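Local coordinates for protein ECL CdiI (Enterobacter cloacae subsp. cloacae, PDB 4NTQ) that serves as the immunity protein of a contact-dependent growth inhibition system, binding the toxic ribosomal RNase domain of CdiA, at residues V24-Y28 with E128-D132; H33-W39 with A65-P71; W48-L52 with S62-V66; V81-E85 with I113-T117. One frame throughout, in Å; residues are numbered along the deposited sequence.

Interaction 1 (V24-Y28 with E128-D132)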
loop_
_atom_site.group_PDB
_atom_site.type_symbol
_atom_site.label_atom_id
_atom_site.label_comp_id
_atom_site.label_asym_id
_atom_site.label_seq_id
_atom_site.Cartn_x
_atom_site.Cartn_y
_atom_site.Cartn_z
ATOM N N VAL B 24 11.919 -1.684 0.660
ATOM C CA VAL B 24 12.901 -1.918 1.711
ATOM C C VAL B 24 12.925 -0.742 2.663
ATOM O O VAL B 24 13.112 0.399 2.241
ATOM C CB VAL B 24 14.332 -2.018 1.151
ATOM C CG1 VAL B 24 15.314 -2.332 2.274
ATOM C CG2 VAL B 24 14.398 -3.058 0.060
ATOM N N ILE B 25 12.741 -1.030 3.942
ATOM C CA ILE B 25 12.815 -0.027 4.986
ATOM C C ILE B 25 13.843 -0.559 5.968
ATOM O O ILE B 25 13.502 -1.324 6.868
ATOM C CB ILE B 25 11.465 0.127 5.700
ATOM C CG1 ILE B 25 10.333 0.381 4.693
ATOM C CG2 ILE B 25 11.512 1.268 6.695
ATOM C CD1 ILE B 25 8.923 0.174 5.296
ATOM N N ASN B 26 15.108 -0.209 5.748
ATOM C CA ASN B 26 16.207 -0.710 6.580
ATOM C C ASN B 26 16.267 -2.249 6.611
ATOM O O ASN B 26 16.581 -2.873 5.594
ATOM C CB ASN B 26 16.149 -0.103 7.988
ATOM C CG ASN B 26 17.350 -0.442 8.810
ATOM O OD1 ASN B 26 18.341 -0.948 8.290
ATOM N ND2 ASN B 26 17.277 -0.172 10.108
ATOM N N ASP B 27 15.969 -2.867 7.753
ATOM C CA ASP B 27 16.034 -4.334 7.839
ATOM C C ASP B 27 14.726 -5.016 7.430
ATOM O O ASP B 27 14.660 -6.239 7.345
ATOM C CB ASP B 27 16.516 -4.822 9.216
ATOM C CG ASP B 27 15.743 -4.190 10.381
ATOM O OD1 ASP B 27 14.849 -3.348 10.130
ATOM O OD2 ASP B 27 16.050 -4.519 11.554
ATOM N N TYR B 28 13.693 -4.222 7.159
ATOM C CA TYR B 28 12.438 -4.779 6.676
ATOM C C TYR B 28 12.322 -4.693 5.151
ATOM O O TYR B 28 12.710 -3.692 4.533
ATOM C CB TYR B 28 11.250 -4.089 7.345
ATOM C CG TYR B 28 9.890 -4.597 6.905
ATOM C CD1 TYR B 28 9.338 -5.750 7.471
ATOM C CD2 TYR B 28 9.149 -3.922 5.924
ATOM C CE1 TYR B 28 8.083 -6.219 7.075
ATOM C CE2 TYR B 28 7.892 -4.385 5.526
ATOM C CZ TYR B 28 7.370 -5.538 6.100
ATOM O OH TYR B 28 6.127 -6.004 5.711
ATOM N N GLU B 128 4.032 -0.012 11.791
ATOM C CA GLU B 128 4.999 1.060 11.573
ATOM C C GLU B 128 6.441 0.543 11.523
ATOM O O GLU B 128 6.830 -0.342 12.283
ATOM C CB GLU B 128 4.862 2.126 12.672
ATOM C CG GLU B 128 5.622 3.410 12.388
ATOM C CD GLU B 128 5.358 4.495 13.430
ATOM O OE1 GLU B 128 5.905 4.396 14.548
ATOM O OE2 GLU B 128 4.609 5.446 13.126
ATOM N N TRP B 129 7.237 1.107 10.630
ATOM C CA TRP B 129 8.648 0.755 10.551
ATOM C C TRP B 129 9.446 2.060 10.566
ATOM O O TRP B 129 8.875 3.142 10.426
ATOM C CB TRP B 129 8.925 -0.026 9.257
ATOM C CG TRP B 129 8.200 -1.361 9.148
ATOM C CD1 TRP B 129 8.739 -2.603 9.349
ATOM C CD2 TRP B 129 6.823 -1.579 8.797
ATOM N NE1 TRP B 129 7.784 -3.575 9.155
ATOM C CE2 TRP B 129 6.603 -2.975 8.808
ATOM C CE3 TRP B 129 5.761 -0.736 8.472
ATOM C CZ2 TRP B 129 5.360 -3.545 8.511
ATOM C CZ3 TRP B 129 4.520 -1.301 8.185
ATOM C CH2 TRP B 129 4.332 -2.695 8.199
ATOM N N HIS B 130 10.763 1.978 10.718
ATOM C CA HIS B 130 11.538 3.200 10.667
ATOM C C HIS B 130 12.866 3.079 9.948
ATOM O O HIS B 130 13.460 2.010 9.883
ATOM C CB HIS B 130 11.739 3.780 12.061
ATOM C CG HIS B 130 12.569 2.923 12.962
ATOM N ND1 HIS B 130 12.031 1.917 13.740
ATOM C CD2 HIS B 130 13.895 2.942 13.235
ATOM C CE1 HIS B 130 12.993 1.343 14.441
ATOM N NE2 HIS B 130 14.134 1.950 14.158
ATOM N N THR B 131 13.304 4.206 9.396
ATOM C CA THR B 131 14.607 4.329 8.777
ATOM C C THR B 131 15.087 5.770 8.954
ATOM O O THR B 131 14.311 6.633 9.342
ATOM C CB THR B 131 14.554 3.942 7.284
ATOM O OG1 THR B 131 15.872 3.957 6.754
ATOM C CG2 THR B 131 13.670 4.903 6.473
ATOM N N ASP B 132 16.363 6.031 8.686
ATOM C CA ASP B 132 16.925 7.357 8.945
ATOM C C ASP B 132 16.642 8.318 7.782
ATOM O O ASP B 132 16.348 7.889 6.671
ATOM C CB ASP B 132 18.425 7.254 9.203
ATOM C CG ASP B 132 19.201 6.921 7.948
ATOM O OD1 ASP B 132 18.817 5.979 7.236
ATOM O OD2 ASP B 132 20.185 7.616 7.654
#

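Interaction 2 (H33-W39 with A65-P71)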
loop_
_atom_site.group_PDB
_atom_site.type_symbol
_atom_site.label_atom_id
_atom_site.label_comp_id
_atom_site.label_asym_id
_atom_site.label_seq_id
_atom_site.Cartn_x
_atom_site.Cartn_y
_atom_site.Cartn_z
ATOM N N HIS B 33 3.319 -5.937 -5.887
ATOM C CA HIS B 33 2.942 -6.092 -7.290
ATOM C C HIS B 33 2.301 -4.784 -7.771
ATOM O O HIS B 33 1.102 -4.568 -7.571
ATOM C CB HIS B 33 1.948 -7.244 -7.463
ATOM C CG HIS B 33 2.465 -8.573 -6.999
ATOM N ND1 HIS B 33 1.641 -9.611 -6.618
ATOM C CD2 HIS B 33 3.731 -9.036 -6.878
ATOM C CE1 HIS B 33 2.373 -10.652 -6.267
ATOM N NE2 HIS B 33 3.649 -10.329 -6.417
ATOM N N LEU B 34 3.099 -3.918 -8.395
ATOM C CA LEU B 34 2.626 -2.614 -8.831
ATOM C C LEU B 34 1.879 -2.752 -10.150
ATOM O O LEU B 34 2.476 -3.140 -11.152
ATOM C CB LEU B 34 3.802 -1.646 -9.001
ATOM C CG LEU B 34 4.306 -0.926 -7.748
ATOM C CD1 LEU B 34 4.756 -1.909 -6.681
ATOM C CD2 LEU B 34 5.432 0.046 -8.093
ATOM N N PRO B 35 0.565 -2.456 -10.152
ATOM C CA PRO B 35 -0.221 -2.584 -11.392
ATOM C C PRO B 35 0.179 -1.535 -12.422
ATOM O O PRO B 35 0.424 -0.368 -12.074
ATOM C CB PRO B 35 -1.670 -2.355 -10.925
ATOM C CG PRO B 35 -1.570 -1.590 -9.680
ATOM C CD PRO B 35 -0.276 -2.058 -9.012
ATOM N N LEU B 36 0.222 -1.949 -13.683
ATOM C CA LEU B 36 0.728 -1.111 -14.766
ATOM C C LEU B 36 -0.362 -0.671 -15.744
ATOM O O LEU B 36 -0.071 -0.124 -16.813
ATOM C CB LEU B 36 1.814 -1.872 -15.541
ATOM C CG LEU B 36 2.969 -2.424 -14.717
ATOM C CD1 LEU B 36 3.859 -3.328 -15.581
ATOM C CD2 LEU B 36 3.767 -1.290 -14.131
ATOM N N SER B 37 -1.615 -0.942 -15.408
ATOM C CA SER B 37 -2.691 -0.701 -16.375
ATOM C C SER B 37 -2.911 0.790 -16.674
ATOM O O SER B 37 -3.427 1.147 -17.725
ATOM C CB SER B 37 -3.995 -1.392 -15.950
ATOM O OG SER B 37 -4.489 -0.852 -14.740
ATOM N N TYR B 38 -2.483 1.647 -15.759
ATOM C CA TYR B 38 -2.646 3.096 -15.906
ATOM C C TYR B 38 -1.282 3.800 -15.882
ATOM O O TYR B 38 -0.969 4.591 -16.766
ATOM C CB TYR B 38 -3.560 3.637 -14.796
ATOM C CG TYR B 38 -3.857 5.123 -14.865
ATOM C CD1 TYR B 38 -4.735 5.640 -15.814
ATOM C CD2 TYR B 38 -3.287 6.005 -13.961
ATOM C CE1 TYR B 38 -5.017 6.996 -15.871
ATOM C CE2 TYR B 38 -3.563 7.366 -14.006
ATOM C CZ TYR B 38 -4.425 7.847 -14.964
ATOM O OH TYR B 38 -4.691 9.180 -15.006
ATOM N N TRP B 39 -0.473 3.500 -14.872
ATOM C CA TRP B 39 0.883 4.034 -14.756
ATOM C C TRP B 39 1.934 3.003 -15.143
ATOM O O TRP B 39 1.841 1.851 -14.726
ATOM C CB TRP B 39 1.157 4.388 -13.301
ATOM C CG TRP B 39 0.772 5.785 -12.902
ATOM C CD1 TRP B 39 0.231 6.753 -13.698
ATOM C CD2 TRP B 39 0.917 6.368 -11.602
ATOM N NE1 TRP B 39 0.024 7.902 -12.970
ATOM C CE2 TRP B 39 0.438 7.689 -11.681
ATOM C CE3 TRP B 39 1.395 5.896 -10.379
ATOM C CZ2 TRP B 39 0.425 8.544 -10.579
ATOM C CZ3 TRP B 39 1.384 6.752 -9.284
ATOM C CH2 TRP B 39 0.904 8.057 -9.395
ATOM N N ALA B 65 2.583 6.042 -3.520
ATOM C CA ALA B 65 1.575 5.112 -4.021
ATOM C C ALA B 65 2.229 3.873 -4.636
ATOM O O ALA B 65 3.211 3.979 -5.370
ATOM C CB ALA B 65 0.685 5.790 -5.050
ATOM N N VAL B 66 1.695 2.698 -4.330
ATOM C CA VAL B 66 2.199 1.486 -4.966
ATOM C C VAL B 66 1.079 0.760 -5.709
ATOM O O VAL B 66 1.170 -0.433 -6.020
ATOM C CB VAL B 66 2.919 0.585 -3.977
ATOM C CG1 VAL B 66 4.155 1.320 -3.435
ATOM C CG2 VAL B 66 1.978 0.174 -2.875
ATOM N N SER B 67 0.015 1.507 -5.983
ATOM C CA SER B 67 -0.969 1.094 -6.960
ATOM C C SER B 67 -1.691 2.352 -7.406
ATOM O O SER B 67 -1.830 3.298 -6.633
ATOM C CB SER B 67 -1.959 0.074 -6.375
ATOM O OG SER B 67 -2.824 0.691 -5.437
HETATM N N MSE B 68 -2.150 2.352 -8.652
HETATM C CA MSE B 68 -2.817 3.492 -9.224
HETATM C C MSE B 68 -3.626 3.032 -10.415
HETATM O O MSE B 68 -3.191 2.170 -11.183
HETATM C CB MSE B 68 -1.800 4.539 -9.671
HETATM C CG MSE B 68 -2.434 5.799 -10.239
HETATM SE SE MSE B 68 -3.509 6.722 -8.877
HETATM C CE MSE B 68 -2.250 6.526 -7.374
ATOM N N TYR B 69 -4.814 3.600 -10.552
ATOM C CA TYR B 69 -5.643 3.346 -11.710
ATOM C C TYR B 69 -6.193 4.675 -12.130
ATOM O O TYR B 69 -5.872 5.694 -11.512
ATOM C CB TYR B 69 -6.762 2.380 -11.354
ATOM C CG TYR B 69 -6.246 1.026 -10.929
ATOM C CD1 TYR B 69 -5.989 0.745 -9.587
ATOM C CD2 TYR B 69 -5.994 0.030 -11.870
ATOM C CE1 TYR B 69 -5.512 -0.496 -9.199
ATOM C CE2 TYR B 69 -5.518 -1.211 -11.494
ATOM C CZ TYR B 69 -5.280 -1.473 -10.165
ATOM O OH TYR B 69 -4.802 -2.711 -9.796
ATOM N N GLU B 70 -6.987 4.666 -13.198
ATOM C CA GLU B 70 -7.782 5.817 -13.582
ATOM C C GLU B 70 -8.434 6.346 -12.319
ATOM O O GLU B 70 -9.195 5.630 -11.671
ATOM C CB GLU B 70 -8.857 5.395 -14.577
ATOM C CG GLU B 70 -9.591 6.552 -15.235
ATOM C CD GLU B 70 -8.778 7.198 -16.341
ATOM O OE1 GLU B 70 -8.147 6.453 -17.121
ATOM O OE2 GLU B 70 -8.770 8.446 -16.430
ATOM N N PRO B 71 -8.104 7.587 -11.939
ATOM C CA PRO B 71 -8.606 8.172 -10.684
ATOM C C PRO B 71 -10.141 8.189 -10.529
ATOM O O PRO B 71 -10.621 8.013 -9.406
ATOM C CB PRO B 71 -8.027 9.592 -10.705
ATOM C CG PRO B 71 -6.771 9.459 -11.539
ATOM C CD PRO B 71 -7.110 8.450 -12.602
HETATM O O HOH W 1 0.407 -2.788 -4.946
HETATM O O HOH W 2 -1.270 1.379 -13.012
#

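Interaction 3 (W48-L52 with S62-V66)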
loop_
_atom_site.group_PDB
_atom_site.type_symbol
_atom_site.label_atom_id
_atom_site.label_comp_id
_atom_site.label_asym_id
_atom_site.label_seq_id
_atom_site.Cartn_x
_atom_site.Cartn_y
_atom_site.Cartn_z
ATOM N N TRP B 48 6.680 9.517 -6.880
ATOM C CA TRP B 48 7.453 9.384 -5.649
ATOM C C TRP B 48 8.435 10.543 -5.503
ATOM O O TRP B 48 8.623 11.070 -4.409
ATOM C CB TRP B 48 8.228 8.059 -5.637
ATOM C CG TRP B 48 7.374 6.826 -5.765
ATOM C CD1 TRP B 48 6.051 6.707 -5.457
ATOM C CD2 TRP B 48 7.790 5.539 -6.247
ATOM N NE1 TRP B 48 5.608 5.426 -5.718
ATOM C CE2 TRP B 48 6.659 4.690 -6.206
ATOM C CE3 TRP B 48 9.010 5.023 -6.717
ATOM C CZ2 TRP B 48 6.710 3.350 -6.603
ATOM C CZ3 TRP B 48 9.060 3.688 -7.122
ATOM C CH2 TRP B 48 7.911 2.869 -7.065
ATOM N N LEU B 49 9.067 10.927 -6.611
ATOM C CA LEU B 49 9.983 12.070 -6.615
ATOM C C LEU B 49 9.281 13.348 -6.141
ATOM O O LEU B 49 9.796 14.059 -5.289
ATOM C CB LEU B 49 10.585 12.294 -8.006
ATOM C CG LEU B 49 11.618 13.419 -8.118
ATOM C CD1 LEU B 49 12.716 13.238 -7.102
ATOM C CD2 LEU B 49 12.222 13.480 -9.516
ATOM N N LYS B 50 8.105 13.625 -6.693
ATOM C CA LYS B 50 7.340 14.818 -6.318
ATOM C C LYS B 50 6.925 14.753 -4.864
ATOM O O LYS B 50 7.091 15.718 -4.123
ATOM C CB LYS B 50 6.093 14.973 -7.193
ATOM C CG LYS B 50 6.373 15.433 -8.620
ATOM C CD LYS B 50 5.067 15.643 -9.389
ATOM C CE LYS B 50 5.319 16.153 -10.799
ATOM N NZ LYS B 50 4.119 15.994 -11.678
ATOM N N SER B 51 6.405 13.594 -4.461
ATOM C CA SER B 51 5.901 13.397 -3.103
ATOM C C SER B 51 7.015 13.520 -2.061
ATOM O O SER B 51 6.809 14.063 -0.984
ATOM C CB SER B 51 5.209 12.040 -3.000
ATOM O OG SER B 51 4.725 11.812 -1.695
ATOM N N LEU B 52 8.193 13.001 -2.400
ATOM C CA LEU B 52 9.356 13.081 -1.545
ATOM C C LEU B 52 9.844 14.539 -1.430
ATOM O O LEU B 52 10.104 15.036 -0.330
ATOM C CB LEU B 52 10.453 12.154 -2.071
ATOM C CG LEU B 52 10.148 10.664 -1.825
ATOM C CD1 LEU B 52 11.063 9.766 -2.644
ATOM C CD2 LEU B 52 10.246 10.311 -0.339
ATOM N N SER B 62 5.340 12.093 3.242
ATOM C CA SER B 62 5.420 11.752 1.820
ATOM C C SER B 62 4.697 10.442 1.552
ATOM O O SER B 62 5.125 9.376 2.012
ATOM C CB SER B 62 6.876 11.610 1.379
ATOM O OG SER B 62 7.461 12.886 1.197
ATOM N N ALA B 63 3.596 10.516 0.825
ATOM C CA ALA B 63 2.868 9.307 0.494
ATOM C C ALA B 63 3.376 8.769 -0.819
ATOM O O ALA B 63 3.369 9.499 -1.824
ATOM C CB ALA B 63 1.395 9.593 0.403
ATOM N N LEU B 64 3.817 7.505 -0.797
ATOM C CA LEU B 64 4.314 6.806 -1.984
ATOM C C LEU B 64 3.300 5.765 -2.434
ATOM O O LEU B 64 3.189 4.710 -1.809
ATOM C CB LEU B 64 5.618 6.062 -1.669
ATOM C CG LEU B 64 6.754 6.851 -1.028
ATOM C CD1 LEU B 64 7.949 5.951 -0.726
ATOM C CD2 LEU B 64 7.173 7.986 -1.919
ATOM N N ALA B 65 2.583 6.042 -3.520
ATOM C CA ALA B 65 1.575 5.112 -4.021
ATOM C C ALA B 65 2.229 3.873 -4.636
ATOM O O ALA B 65 3.211 3.979 -5.370
ATOM C CB ALA B 65 0.685 5.790 -5.050
ATOM N N VAL B 66 1.695 2.698 -4.330
ATOM C CA VAL B 66 2.199 1.486 -4.966
ATOM C C VAL B 66 1.079 0.760 -5.709
ATOM O O VAL B 66 1.170 -0.433 -6.020
ATOM C CB VAL B 66 2.919 0.585 -3.977
ATOM C CG1 VAL B 66 4.155 1.320 -3.435
ATOM C CG2 VAL B 66 1.978 0.174 -2.875
#

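Interaction 4 (V81-E85 with I113-T117)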
loop_
_atom_site.group_PDB
_atom_site.type_symbol
_atom_site.label_atom_id
_atom_site.label_comp_id
_atom_site.label_asym_id
_atom_site.label_seq_id
_atom_site.Cartn_x
_atom_site.Cartn_y
_atom_site.Cartn_z
ATOM N N VAL B 81 3.607 5.422 3.551
ATOM C CA VAL B 81 3.586 6.805 3.996
ATOM C C VAL B 81 4.749 7.105 4.924
ATOM O O VAL B 81 4.947 6.407 5.923
ATOM C CB VAL B 81 2.270 7.097 4.737
ATOM C CG1 VAL B 81 2.308 8.468 5.370
ATOM C CG2 VAL B 81 1.090 6.966 3.780
ATOM N N LEU B 82 5.518 8.140 4.591
ATOM C CA LEU B 82 6.718 8.491 5.351
ATOM C C LEU B 82 6.423 9.716 6.201
ATOM O O LEU B 82 5.922 10.718 5.697
ATOM C CB LEU B 82 7.889 8.785 4.410
ATOM C CG LEU B 82 8.647 7.606 3.787
ATOM C CD1 LEU B 82 7.742 6.620 3.067
ATOM C CD2 LEU B 82 9.700 8.120 2.843
ATOM N N TYR B 83 6.707 9.632 7.497
ATOM C CA TYR B 83 6.506 10.771 8.367
ATOM C C TYR B 83 7.863 11.211 8.869
ATOM O O TYR B 83 8.614 10.401 9.385
ATOM C CB TYR B 83 5.616 10.399 9.553
ATOM C CG TYR B 83 4.149 10.183 9.244
ATOM C CD1 TYR B 83 3.288 11.269 9.077
ATOM C CD2 TYR B 83 3.607 8.895 9.175
ATOM C CE1 TYR B 83 1.939 11.082 8.822
ATOM C CE2 TYR B 83 2.233 8.689 8.916
ATOM C CZ TYR B 83 1.417 9.793 8.736
ATOM O OH TYR B 83 0.082 9.623 8.482
ATOM N N PHE B 84 8.180 12.483 8.714
ATOM C CA PHE B 84 9.497 12.983 9.101
ATOM C C PHE B 84 9.536 13.622 10.486
ATOM O O PHE B 84 8.777 14.550 10.767
ATOM C CB PHE B 84 9.993 13.973 8.062
ATOM C CG PHE B 84 10.019 13.410 6.681
ATOM C CD1 PHE B 84 11.053 12.566 6.291
ATOM C CD2 PHE B 84 9.011 13.702 5.775
ATOM C CE1 PHE B 84 11.095 12.025 5.014
ATOM C CE2 PHE B 84 9.032 13.157 4.484
ATOM C CZ PHE B 84 10.085 12.315 4.104
ATOM N N GLU B 85 10.403 13.103 11.356
ATOM C CA GLU B 85 10.663 13.722 12.655
ATOM C C GLU B 85 12.150 13.751 12.931
ATOM O O GLU B 85 12.754 12.716 13.254
ATOM C CB GLU B 85 9.949 12.980 13.774
ATOM C CG GLU B 85 8.459 13.182 13.752
ATOM C CD GLU B 85 7.764 12.470 14.889
ATOM O OE1 GLU B 85 8.299 12.463 16.029
ATOM O OE2 GLU B 85 6.680 11.920 14.631
ATOM N N ILE B 113 -3.566 12.390 3.077
ATOM C CA ILE B 113 -2.896 11.734 4.185
ATOM C C ILE B 113 -2.955 12.681 5.354
ATOM O O ILE B 113 -2.657 13.871 5.188
ATOM C CB ILE B 113 -1.401 11.533 3.856
ATOM C CG1 ILE B 113 -1.238 10.496 2.739
ATOM C CG2 ILE B 113 -0.620 11.170 5.111
ATOM C CD1 ILE B 113 -2.092 9.246 2.925
ATOM N N GLU B 114 -3.324 12.191 6.532
ATOM C CA GLU B 114 -3.344 13.084 7.673
ATOM C C GLU B 114 -2.208 12.764 8.620
ATOM O O GLU B 114 -1.418 11.850 8.366
ATOM C CB GLU B 114 -4.695 13.065 8.374
ATOM C CG GLU B 114 -5.020 11.782 9.085
ATOM C CD GLU B 114 -6.459 11.759 9.536
ATOM O OE1 GLU B 114 -7.233 12.651 9.103
ATOM O OE2 GLU B 114 -6.815 10.857 10.322
ATOM N N SER B 115 -2.128 13.520 9.709
ATOM C CA SER B 115 -0.969 13.461 10.579
ATOM C C SER B 115 -0.856 12.080 11.188
ATOM O O SER B 115 -1.784 11.278 11.100
ATOM C CB SER B 115 -1.022 14.560 11.648
ATOM O OG SER B 115 -1.537 14.068 12.866
ATOM N N ARG B 116 0.292 11.811 11.793
ATOM C CA ARG B 116 0.665 10.462 12.194
ATOM C C ARG B 116 -0.015 10.017 13.474
ATOM O O ARG B 116 -0.080 10.776 14.433
ATOM C CB ARG B 116 2.183 10.397 12.392
ATOM C CG ARG B 116 2.689 9.140 13.088
ATOM C CD ARG B 116 4.221 9.137 13.104
ATOM N NE ARG B 116 4.770 8.031 13.884
ATOM C CZ ARG B 116 5.382 8.172 15.055
ATOM N NH1 ARG B 116 5.530 9.378 15.596
ATOM N NH2 ARG B 116 5.839 7.102 15.690
ATOM N N THR B 117 -0.495 8.774 13.488
ATOM C CA THR B 117 -0.931 8.121 14.717
ATOM C C THR B 117 -0.273 6.751 14.898
ATOM O O THR B 117 0.134 6.090 13.929
ATOM C CB THR B 117 -2.463 7.929 14.767
ATOM O OG1 THR B 117 -2.872 7.014 13.736
ATOM C CG2 THR B 117 -3.187 9.273 14.607
#

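Interaction 1 (V24-Y28 with E128-D132)
Ile-25 meets strand 129-132 through its CG2 methyl, which lies 3.8 Å from the carbonyl oxygen (O) of His-130 and touches CB of Trp-129 and CB of Thr-131. This branch is anti to the backbone N, leaving CG1 to carry CD1 toward the indole of Trp-129. At Asn-26 the contact shrinks to CB, which lies 3.9 Å from His-130 O. Asn-26 and Asp-27 form the corner of a type II' turn, closed by Tyr-28 N donating to Ile-25 O (2.9 Å) and Ile-25 N to Tyr-28 O (2.7 Å). Past the turn, Tyr-28 lays its ring over the pyrrole part of Trp-129. The ring centroids are 3.8 Å apart and the planes are inclined by 35°, with NE1 of Trp-129 3.1 Å above the tyrosine plane, over its centre. With CG anti to the backbone N (chi1 180°), the phenol slants across the five-membered ring of the indole, and its OH is hydrogen-bonded to Glu-30. Arg-222 of the CdiA chain packs on Trp-129, and its weak hydrogen bond to Tyr-28 OH puts the pair at the toxin interface. The arrangement is that of a beta hairpin with a two-residue loop, joining strands 16-25 and 28-35, whose tip rests on an outermost strand of a second antiparallel sheet.

Interaction 2 (H33-W39 with A65-P71)
The backbones of Leu-34 and Ser-67 approach to 5.5 Å between their CA atoms, and those of Tyr-38 and Tyr-69 to 5.2 Å, yet the two segments form no strand ladder. The end of strand 28-35 and the loop after it instead run beside the irregular loop that follows strand 61-65, with ordered water bridging them and a Met-aromatic contact among the side chains. The selenomethionine at Met-68 lies over one face of Trp-39. Its CG, anti to the backbone N (chi1 -178°), makes a CH-pi contact 3.6 Å from the centroid of the six-membered ring of Trp-39, close to the ring normal, while SE stands farther off above the same ring as the Met-aromatic partner. Tyr-44 of helix 41-58 also meets Trp-39, edge-to-face. Tyr-38 turns one face to the peptide between Tyr-69 and Glu-70, and CA of Glu-70 makes a CH-pi contact with the ring; CD of Pro-71 touches its hydroxyl end. Farther back, the Pro-35 ring crosses Tyr-69 at about a right angle, with CB 3.3 Å from the OH of Tyr-69, an oxygen hydrogen-bonded to Glu-16. CG of Leu-34 rests against the carbonyl oxygen of Val-66. One water ties the two segments together: it donates to Pro-35 O (2.6 Å) and Met-68 O (2.8 Å) and accepts from Trp-39 N.

Interaction 3 (W48-L52 with S62-V66)
Helix 41-58 packs antiparallel against strand 61-65, an outermost strand of its sheet, and Trp-48, Ser-51 and Leu-52 supply the helix side of the join. The axes of segments 48-52 and 62-65 approach to 7.4 Å, with their directions 168° apart. This close approach brings polar groups of both elements together in a buried setting. Trp-48 donates from NE1 to Ala-65 O at 2.8 Å in a nearly straight bond (163° at the hydrogen); the acceptor lies in the indole plane. The same side chain rests its CB against CD2 of Leu-64, crossing that residue at about a right angle. One turn later, two serines exchange bonds with the opposite backbone. OG of Ser-51 donates to Ala-63 O (2.7 Å), and OG of Ser-62 donates to Ser-51 O (2.6 Å); each hydroxyl comes from well above the plane of its acceptor carbonyl. Ser-51 holds its OG anti to the backbone N (chi1 179°), which directs it across to the strand, where Asn-110 gives it a second partner and also binds Ala-63 N. Leu-52 closes the apolar side, its CG 4.0 Å from CD2 of Leu-64, beside Leu-82 and Phe-139. The result is helix-on-sheet packing of the alpha+beta kind, a helix laid along the border of an antiparallel sheet and fastened to it by side-chain-to-backbone hydrogen bonds as well as by leucines.

Interaction 4 (V81-E85 with I113-T117)
Tyr-83 and Arg-116 make the central contact. CB of Arg-116 stands 3.5 Å from the tyrosine ring centroid, only 6° off the normal, a CH-pi contact over the middle of the face. At the ring's edge the phenol OH donates to Glu-114 O (2.7 Å), approaching nearly in line with the C=O bond (164°), so one face and the polar end of the ring are both engaged by the same loop. Beside it, Val-81 and Ile-113 meet tip to tip, CG1 to CG2 at 4.0 Å. The extended Arg-116 chain runs on past the ring until NH1 reaches Glu-85 OE2 in a 3.0 Å salt bridge, with the guanidinium and carboxylate planes steeply inclined. Val-81, Tyr-83 and Glu-85 thus present one face of strand 76-85 to the loop, whereas Leu-82 and Phe-84 face helices 41-58 and 133-144: at this strand the antiparallel sheet has helices over one face and the 113-117 loop over the other. Farther out, Arg-116 is held by more than Glu-85. Its NE forms a salt bridge with Glu-128, and its guanidinium makes a cation-pi contact with Tyr-90. Next along the loop, Thr-117 OG1 is hydrogen-bonded to Lys-221 of the CdiA chain.

In the fold
Interaction 3 is the buried contact, its touching residues all enclosed near the centre of the chain, and it combines hydrogen bonds with leucine packing. The other three are partly buried and lie farther out. Interactions 3 and 4 work on neighbouring strands, 61-65 and 76-85, and touch where Ala-63 packs on Ile-113. Interactions 2 and 3 share Ala-65 and Val-66, and Leu-34 packs on Trp-48 between them. Interactions 1 and 4 are joined by a salt bridge. Interactions 1 and 2 sit on opposite sides of the chain's centre, about 23 Å apart between centres; both depend on aromatic and apolar packing, with bridging water in interaction 2, whereas interaction 4 adds charge.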